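Local coordinates for protein arabinan endo-1,5-alpha-l-arabinosidase A (Cellvibrio cellulosa, PDB 1GYH) that cleaves alpha-1,5-linked arabinan of the plant cell wall, releasing almost exclusively arabinotriose, with a five-bladed beta-propeller of glycoside hydrolase family 43, at residues Gly1-Val11 against Glu306-Lys318. Residues are numbered along the deposited sequence; the frame is centred on the assembly and turned at random.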
ATOM      1  N   GLY A   1     -19.502   2.274 -17.770  1.00 25.36           N
ATOM      2  CA  GLY A   1     -19.516   3.225 -16.824  1.00 24.23           C
ATOM      3  C   GLY A   1     -19.530   4.558 -17.527  1.00 26.56           C
ATOM      4  O   GLY A   1     -20.623   5.007 -17.792  1.00 33.06           O
ATOM      5  N   ALA A   2     -18.388   5.211 -17.753  1.00 23.91           N
ATOM      6  CA  ALA A   2     -18.260   6.444 -18.568  1.00 23.03           C
ATOM      7  C   ALA A   2     -17.070   7.327 -18.182  1.00 20.87           C
ATOM      8  O   ALA A   2     -16.406   7.783 -19.090  1.00 19.84           O
ATOM      9  CB  ALA A   2     -19.392   7.205 -18.569  1.00 23.29           C
ATOM     10  N   LYS A   3     -16.835   7.564 -16.870  1.00 18.54           N
ATOM     11  CA  LYS A   3     -15.589   8.195 -16.354  1.00 17.35           C
ATOM     12  C   LYS A   3     -14.625   7.143 -15.797  1.00 15.62           C
ATOM     13  O   LYS A   3     -15.086   6.116 -15.355  1.00 13.23           O
ATOM     14  CB  LYS A   3     -15.911   9.154 -15.185  1.00 17.98           C
ATOM     15  CG  LYS A   3     -16.355  10.526 -15.625  1.00 21.64           C
ATOM     16  CD  LYS A   3     -16.528  11.446 -14.375  1.00 27.88           C
ATOM     17  CE  LYS A   3     -17.805  12.275 -14.422  1.00 30.38           C
ATOM     18  NZ  LYS A   3     -17.703  13.564 -13.640  1.00 32.06           N
ATOM     19  N   GLN A   4     -13.317   7.423 -15.756  1.00 14.79           N
ATOM     20  CA  GLN A   4     -12.369   6.518 -15.082  1.00 14.60           C
ATOM     21  C   GLN A   4     -12.604   6.508 -13.578  1.00 15.99           C
ATOM     22  O   GLN A   4     -13.094   7.520 -12.996  1.00 16.24           O
ATOM     23  CB  GLN A   4     -10.917   6.909 -15.386  1.00 15.39           C
ATOM     24  CG  GLN A   4     -10.577   6.692 -16.824  1.00 14.13           C
ATOM     25  CD  GLN A   4      -9.133   6.933 -17.196  1.00 16.11           C
ATOM     26  OE1 GLN A   4      -8.161   6.484 -16.512  1.00 12.61           O
ATOM     27  NE2 GLN A   4      -8.970   7.605 -18.329  1.00 19.41           N
ATOM     28  N   VAL A   5     -12.293   5.388 -12.931  1.00 14.94           N
ATOM     29  CA  VAL A   5     -12.409   5.353 -11.503  1.00 16.62           C
ATOM     30  C   VAL A   5     -11.260   6.042 -10.750  1.00 15.72           C
ATOM     31  O   VAL A   5     -10.054   5.817 -10.991  1.00 15.74           O
ATOM     32  CB  VAL A   5     -12.933   4.000 -10.891  1.00 18.01           C
ATOM     33  CG1 VAL A   5     -13.146   2.866 -11.855  1.00 18.67           C
ATOM     34  CG2 VAL A   5     -12.275   3.623  -9.655  1.00 19.89           C
ATOM     35  N   ASP A   6     -11.653   6.944  -9.856  1.00 16.24           N
ATOM     36  CA  ASP A   6     -10.681   7.654  -9.009  1.00 16.44           C
ATOM     37  C   ASP A   6     -10.452   6.950  -7.687  1.00 16.28           C
ATOM     38  O   ASP A   6     -11.398   6.708  -6.906  1.00 17.00           O
ATOM     39  CB  ASP A   6     -11.071   9.129  -8.793  1.00 17.85           C
ATOM     40  CG  ASP A   6     -12.426   9.295  -8.124  1.00 20.12           C
ATOM     41  OD1 ASP A   6     -13.437   8.833  -8.672  1.00 21.04           O
ATOM     42  OD2 ASP A   6     -12.571   9.880  -7.037  1.00 24.89           O
ATOM     43  N   VAL A   7      -9.187   6.583  -7.477  1.00 15.50           N
ATOM     44  CA  VAL A   7      -8.689   5.887  -6.291  1.00 15.21           C
ATOM     45  C   VAL A   7      -7.352   6.459  -5.866  1.00 13.67           C
ATOM     46  O   VAL A   7      -6.644   7.101  -6.656  1.00 13.51           O
ATOM     47  CB  VAL A   7      -8.503   4.343  -6.542  1.00 16.11           C
ATOM     48  CG1 VAL A   7      -9.762   3.755  -7.040  1.00 17.79           C
ATOM     49  CG2 VAL A   7      -7.306   4.031  -7.518  1.00 17.97           C
ATOM     50  N   HIS A   8      -6.993   6.202  -4.615  1.00 13.86           N
ATOM     51  CA  HIS A   8      -5.689   6.568  -4.061  1.00 13.67           C
ATOM     52  C   HIS A   8      -5.230   5.382  -3.227  1.00 13.55           C
ATOM     53  O   HIS A   8      -5.983   4.875  -2.366  1.00 13.47           O
ATOM     54  CB  HIS A   8      -5.823   7.846  -3.166  1.00 14.55           C
ATOM     55  CG  HIS A   8      -4.617   8.741  -3.161  1.00 16.29           C
ATOM     56  ND1 HIS A   8      -3.733   8.782  -2.099  1.00 19.64           N
ATOM     57  CD2 HIS A   8      -4.172   9.670  -4.059  1.00 18.06           C
ATOM     58  CE1 HIS A   8      -2.786   9.678  -2.351  1.00 19.55           C
ATOM     59  NE2 HIS A   8      -3.035  10.239  -3.532  1.00 18.97           N
ATOM     60  N   ASP A   9      -4.005   4.923  -3.468  1.00 13.12           N
ATOM     61  CA  ASP A   9      -3.370   3.882  -2.661  1.00 13.81           C
ATOM     62  C   ASP A   9      -4.082   2.518  -2.839  1.00 14.41           C
ATOM     63  O   ASP A   9      -4.358   1.860  -1.860  1.00 14.94           O
ATOM     64  CB  ASP A   9      -3.270   4.288  -1.159  1.00 14.90           C
ATOM     65  CG  ASP A   9      -2.837   5.749  -0.962  1.00 15.64           C
ATOM     66  OD1 ASP A   9      -1.839   6.181  -1.629  1.00 14.72           O
ATOM     67  OD2 ASP A   9      -3.444   6.527  -0.174  1.00 16.73           O
ATOM     68  N   PRO A  10      -4.327   2.077  -4.077  1.00 15.05           N
ATOM     69  CA  PRO A  10      -5.176   0.899  -4.333  1.00 15.50           C
ATOM     70  C   PRO A  10      -4.550  -0.455  -4.039  1.00 16.02           C
ATOM     71  O   PRO A  10      -3.341  -0.650  -4.190  1.00 17.52           O
ATOM     72  CB  PRO A  10      -5.495   1.010  -5.812  1.00 15.54           C
ATOM     73  CG  PRO A  10      -4.240   1.566  -6.370  1.00 16.08           C
ATOM     74  CD  PRO A  10      -3.819   2.653  -5.333  1.00 15.54           C
ATOM     75  N   VAL A  11      -5.407  -1.350  -3.568  1.00 16.54           N
ATOM     76  CA  VAL A  11      -5.122  -2.774  -3.455  1.00 16.26           C
ATOM     77  C   VAL A  11      -6.324  -3.587  -3.988  1.00 15.23           C
ATOM     78  O   VAL A  11      -7.454  -3.070  -4.128  1.00 14.61           O
ATOM     79  CB  VAL A  11      -4.788  -3.193  -2.024  1.00 16.49           C
ATOM     80  CG1 VAL A  11      -3.459  -2.556  -1.548  1.00 17.81           C
ATOM     81  CG2 VAL A  11      -5.977  -2.890  -1.066  1.00 16.17           C
ATOM     82  N   GLU A 306       5.181   1.991 -20.019  1.00 16.02           N
ATOM     83  CA  GLU A 306       4.467   3.187 -19.533  1.00 16.78           C
ATOM     84  C   GLU A 306       3.295   3.625 -20.437  1.00 15.83           C
ATOM     85  O   GLU A 306       2.430   4.398 -20.020  1.00 14.56           O
ATOM     86  CB  GLU A 306       5.442   4.321 -19.157  1.00 17.36           C
ATOM     87  CG  GLU A 306       6.053   5.154 -20.232  1.00 22.83           C
ATOM     88  CD  GLU A 306       6.574   6.496 -19.645  1.00 27.60           C
ATOM     89  OE1 GLU A 306       7.461   6.535 -18.724  1.00 31.11           O
ATOM     90  OE2 GLU A 306       6.071   7.522 -20.088  1.00 22.92           O
ATOM     91  N   LYS A 307       3.241   3.119 -21.667  1.00 15.30           N
ATOM     92  CA  LYS A 307       2.084   3.343 -22.538  1.00 15.31           C
ATOM     93  C   LYS A 307       0.786   2.829 -21.965  1.00 13.73           C
ATOM     94  O   LYS A 307      -0.266   3.371 -22.291  1.00 11.32           O
ATOM     95  CB  LYS A 307       2.327   2.744 -23.945  1.00 16.58           C
ATOM     96  CG  LYS A 307       3.407   3.510 -24.709  1.00 18.99           C
ATOM     97  CD  LYS A 307       4.078   2.695 -25.833  1.00 24.82           C
ATOM     98  CE  LYS A 307       3.128   2.231 -26.878  1.00 26.78           C
ATOM     99  NZ  LYS A 307       3.883   1.680 -28.076  1.00 33.03           N
ATOM    100  N   GLU A 308       0.852   1.802 -21.105  1.00 12.89           N
ATOM    101  CA  GLU A 308      -0.360   1.291 -20.460  1.00 13.63           C
ATOM    102  C   GLU A 308      -1.012   2.274 -19.453  1.00 13.20           C
ATOM    103  O   GLU A 308      -2.167   2.114 -19.093  1.00 11.92           O
ATOM    104  CB  GLU A 308      -0.094  -0.068 -19.808  1.00 13.19           C
ATOM    105  CG  GLU A 308       0.173  -1.129 -20.889  1.00 14.03           C
ATOM    106  CD  GLU A 308       0.423  -2.533 -20.346  1.00 14.31           C
ATOM    107  OE1 GLU A 308       0.486  -2.715 -19.130  1.00 13.91           O
ATOM    108  OE2 GLU A 308       0.570  -3.450 -21.172  1.00 15.19           O
ATOM    109  N   LEU A 309      -0.269   3.294 -19.018  1.00 12.50           N
ATOM    110  CA  LEU A 309      -0.927   4.421 -18.312  1.00 12.67           C
ATOM    111  C   LEU A 309      -2.040   5.026 -19.152  1.00 12.54           C
ATOM    112  O   LEU A 309      -3.047   5.477 -18.585  1.00 13.57           O
ATOM    113  CB  LEU A 309       0.060   5.512 -17.882  1.00 10.75           C
ATOM    114  CG  LEU A 309       1.144   5.099 -16.918  1.00 11.77           C
ATOM    115  CD1 LEU A 309       2.189   6.195 -16.783  1.00 12.12           C
ATOM    116  CD2 LEU A 309       0.624   4.692 -15.549  1.00 11.43           C
ATOM    117  N   ASP A 310      -1.890   5.041 -20.484  1.00 13.03           N
ATOM    118  CA  ASP A 310      -2.952   5.531 -21.374  1.00 12.73           C
ATOM    119  C   ASP A 310      -3.973   4.469 -21.803  1.00 13.56           C
ATOM    120  O   ASP A 310      -5.146   4.767 -21.912  1.00 13.28           O
ATOM    121  CB  ASP A 310      -2.365   6.172 -22.614  1.00 13.64           C
ATOM    122  CG  ASP A 310      -1.381   7.258 -22.286  1.00 13.80           C
ATOM    123  OD1 ASP A 310      -1.821   8.269 -21.670  1.00 14.56           O
ATOM    124  OD2 ASP A 310      -0.164   7.182 -22.604  1.00 14.27           O
ATOM    125  N   SER A 311      -3.530   3.241 -22.062  1.00 12.59           N
ATOM    126  CA  SER A 311      -4.417   2.227 -22.647  1.00 12.19           C
ATOM    127  C   SER A 311      -5.224   1.439 -21.636  1.00 11.91           C
ATOM    128  O   SER A 311      -6.232   0.810 -22.023  1.00 12.16           O
ATOM    129  CB  SER A 311      -3.630   1.265 -23.551  1.00 11.88           C
ATOM    130  OG  SER A 311      -2.596   0.603 -22.850  1.00 12.04           O
ATOM    131  N   TYR A 312      -4.821   1.454 -20.366  1.00 11.74           N
ATOM    132  CA  TYR A 312      -5.688   0.914 -19.298  1.00 12.10           C
ATOM    133  C   TYR A 312      -6.658   2.034 -18.880  1.00 12.50           C
ATOM    134  O   TYR A 312      -6.238   3.085 -18.359  1.00 12.47           O
ATOM    135  CB  TYR A 312      -4.975   0.367 -18.087  1.00 12.00           C
ATOM    136  CG  TYR A 312      -5.958  -0.025 -17.020  1.00 14.20           C
ATOM    137  CD1 TYR A 312      -6.520  -1.302 -17.004  1.00 13.62           C
ATOM    138  CD2 TYR A 312      -6.408   0.905 -16.063  1.00 12.88           C
ATOM    139  CE1 TYR A 312      -7.458  -1.664 -16.048  1.00 15.05           C
ATOM    140  CE2 TYR A 312      -7.356   0.541 -15.107  1.00 14.59           C
ATOM    141  CZ  TYR A 312      -7.884  -0.733 -15.106  1.00 13.41           C
ATOM    142  OH  TYR A 312      -8.844  -1.096 -14.184  1.00 12.36           O
ATOM    143  N   ILE A 313      -7.923   1.815 -19.171  1.00 11.75           N
ATOM    144  CA  ILE A 313      -9.023   2.796 -18.958  1.00 12.56           C
ATOM    145  C   ILE A 313     -10.182   2.153 -18.165  1.00 11.47           C
ATOM    146  O   ILE A 313     -11.085   1.546 -18.729  1.00 10.89           O
ATOM    147  CB  ILE A 313      -9.519   3.386 -20.294  1.00 12.01           C
ATOM    148  CG1 ILE A 313      -8.401   4.106 -21.005  1.00 14.51           C
ATOM    149  CG2 ILE A 313     -10.660   4.431 -20.064  1.00 13.74           C
ATOM    150  CD1 ILE A 313      -8.735   4.577 -22.445  1.00 14.92           C
ATOM    151  N   SER A 314     -10.140   2.303 -16.841  1.00 12.02           N
ATOM    152  CA  SER A 314     -11.205   1.853 -15.973  1.00 12.39           C
ATOM    153  C   SER A 314     -12.474   2.642 -16.301  1.00 12.22           C
ATOM    154  O   SER A 314     -12.399   3.723 -16.911  1.00 12.80           O
ATOM    155  CB  SER A 314     -10.852   1.989 -14.476  1.00 12.62           C
ATOM    156  OG  SER A 314     -10.680   3.359 -14.068  1.00 13.35           O
ATOM    157  N   GLN A 315     -13.607   2.061 -15.927  1.00 12.62           N
ATOM    158  CA  GLN A 315     -14.932   2.650 -16.124  1.00 13.06           C
ATOM    159  C   GLN A 315     -15.737   2.506 -14.826  1.00 14.07           C
ATOM    160  O   GLN A 315     -15.919   1.402 -14.296  1.00 12.33           O
ATOM    161  CB  GLN A 315     -15.669   1.990 -17.296  1.00 13.31           C
ATOM    162  CG  GLN A 315     -15.002   2.104 -18.703  1.00 14.25           C
ATOM    163  CD  GLN A 315     -15.145   3.492 -19.392  1.00 15.17           C
ATOM    164  OE1 GLN A 315     -15.958   3.656 -20.304  1.00 15.42           O
ATOM    165  NE2 GLN A 315     -14.326   4.460 -18.978  1.00 13.28           N
ATOM    166  N   ARG A 316     -16.236   3.627 -14.317  1.00 14.77           N
ATOM    167  CA  ARG A 316     -17.141   3.622 -13.165  1.00 15.24           C
ATOM    168  C   ARG A 316     -18.596   3.410 -13.578  1.00 16.16           C
ATOM    169  O   ARG A 316     -19.215   4.269 -14.215  1.00 14.47           O
ATOM    170  CB  ARG A 316     -16.991   4.914 -12.353  1.00 15.68           C
ATOM    171  CG  ARG A 316     -18.017   5.088 -11.244  1.00 16.55           C
ATOM    172  CD  ARG A 316     -17.812   4.200 -10.078  1.00 20.12           C
ATOM    173  NE  ARG A 316     -18.811   4.444  -9.030  1.00 22.77           N
ATOM    174  CZ  ARG A 316     -18.724   5.390  -8.089  1.00 21.39           C
ATOM    175  NH1 ARG A 316     -17.678   6.218  -8.008  1.00 20.21           N
ATOM    176  NH2 ARG A 316     -19.703   5.491  -7.219  1.00 24.05           N
ATOM    177  N   LEU A 317     -19.124   2.257 -13.185  1.00 18.37           N
ATOM    178  CA  LEU A 317     -20.496   1.835 -13.454  1.00 21.12           C
ATOM    179  C   LEU A 317     -21.501   2.564 -12.554  1.00 25.40           C
ATOM    180  O   LEU A 317     -21.183   2.937 -11.433  1.00 23.63           O
ATOM    181  CB  LEU A 317     -20.638   0.326 -13.203  1.00 20.68           C
ATOM    182  CG  LEU A 317     -19.977  -0.650 -14.205  1.00 20.52           C
ATOM    183  CD1 LEU A 317     -20.032  -2.082 -13.625  1.00 19.66           C
ATOM    184  CD2 LEU A 317     -20.685  -0.590 -15.565  1.00 18.08           C
ATOM    185  N   LYS A 318     -22.725   2.726 -13.043  1.00 31.83           N
ATOM    186  CA  LYS A 318     -23.847   3.160 -12.167  1.00 36.78           C
ATOM    187  C   LYS A 318     -24.196   2.096 -11.120  1.00 38.56           C
ATOM    188  O   LYS A 318     -24.082   0.883 -11.361  1.00 39.90           O
ATOM    189  CB  LYS A 318     -25.108   3.480 -12.977  1.00 38.06           C
ATOM    190  CG  LYS A 318     -24.858   4.284 -14.289  1.00 42.51           C
ATOM    191  CD  LYS A 318     -23.800   5.413 -14.104  1.00 47.72           C
ATOM    192  CE  LYS A 318     -22.943   5.685 -15.376  1.00 50.55           C
ATOM    193  NZ  LYS A 318     -22.527   7.150 -15.491  1.00 52.63           N
ATOM    194  OXT LYS A 318     -24.589   2.430  -9.982  1.00 42.22           O
TER
HETATM  195  O   HOH W   1     -14.087   7.110 -20.375  1.00 30.35           O
HETATM  196  O   HOH W   2     -18.887   6.834 -14.887  1.00 28.04           O
HETATM  197  O   HOH W   3      -8.421   4.191 -15.218  1.00 21.16           O
HETATM  198  O   HOH W   4     -14.596   6.472  -8.242  1.00 47.69           O
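Ser-314 and Val-5, both buried, meet side chain to backbone. The serine's chi1 of 65° sets OG between its own backbone N and carbonyl carbon, where it accepts the N-H of Val-5 (N to OG 2.8 Å); a small hydroxyl can do this while leaving CB open to the valine, whose CG1 rests on it at 3.6 Å. Val-5 also packs on Trp-39. The backbones are joined by Arg-316 N to Lys-3 O, 2.9 Å. Gln-315, bent at chi2 (-76°), folds back its amide, long enough for NE2 to donate to O of Ser-314 at 2.9 Å and to a water held by O of Ala-2. Gln-4 instead stretches out, laying CG 4.0 Å from CG2 of Ile-313 as the two side chains cross, while OE1 takes bonds from Lys-290 and from a water that accepts from Ser-314 N. Another water donates to Asp-6 OD1 and accepts a weak bond from Arg-316 NH1, linking opposite charges not in direct contact. Strand 315-316, parallel to strand 38-44, completes the outer edge of the blade that begins with strand 11-15; the N-terminal segment packs against it, bringing both chain ends together in the five-bladed propeller, and runs inward to Asp-9, the probable catalytic base.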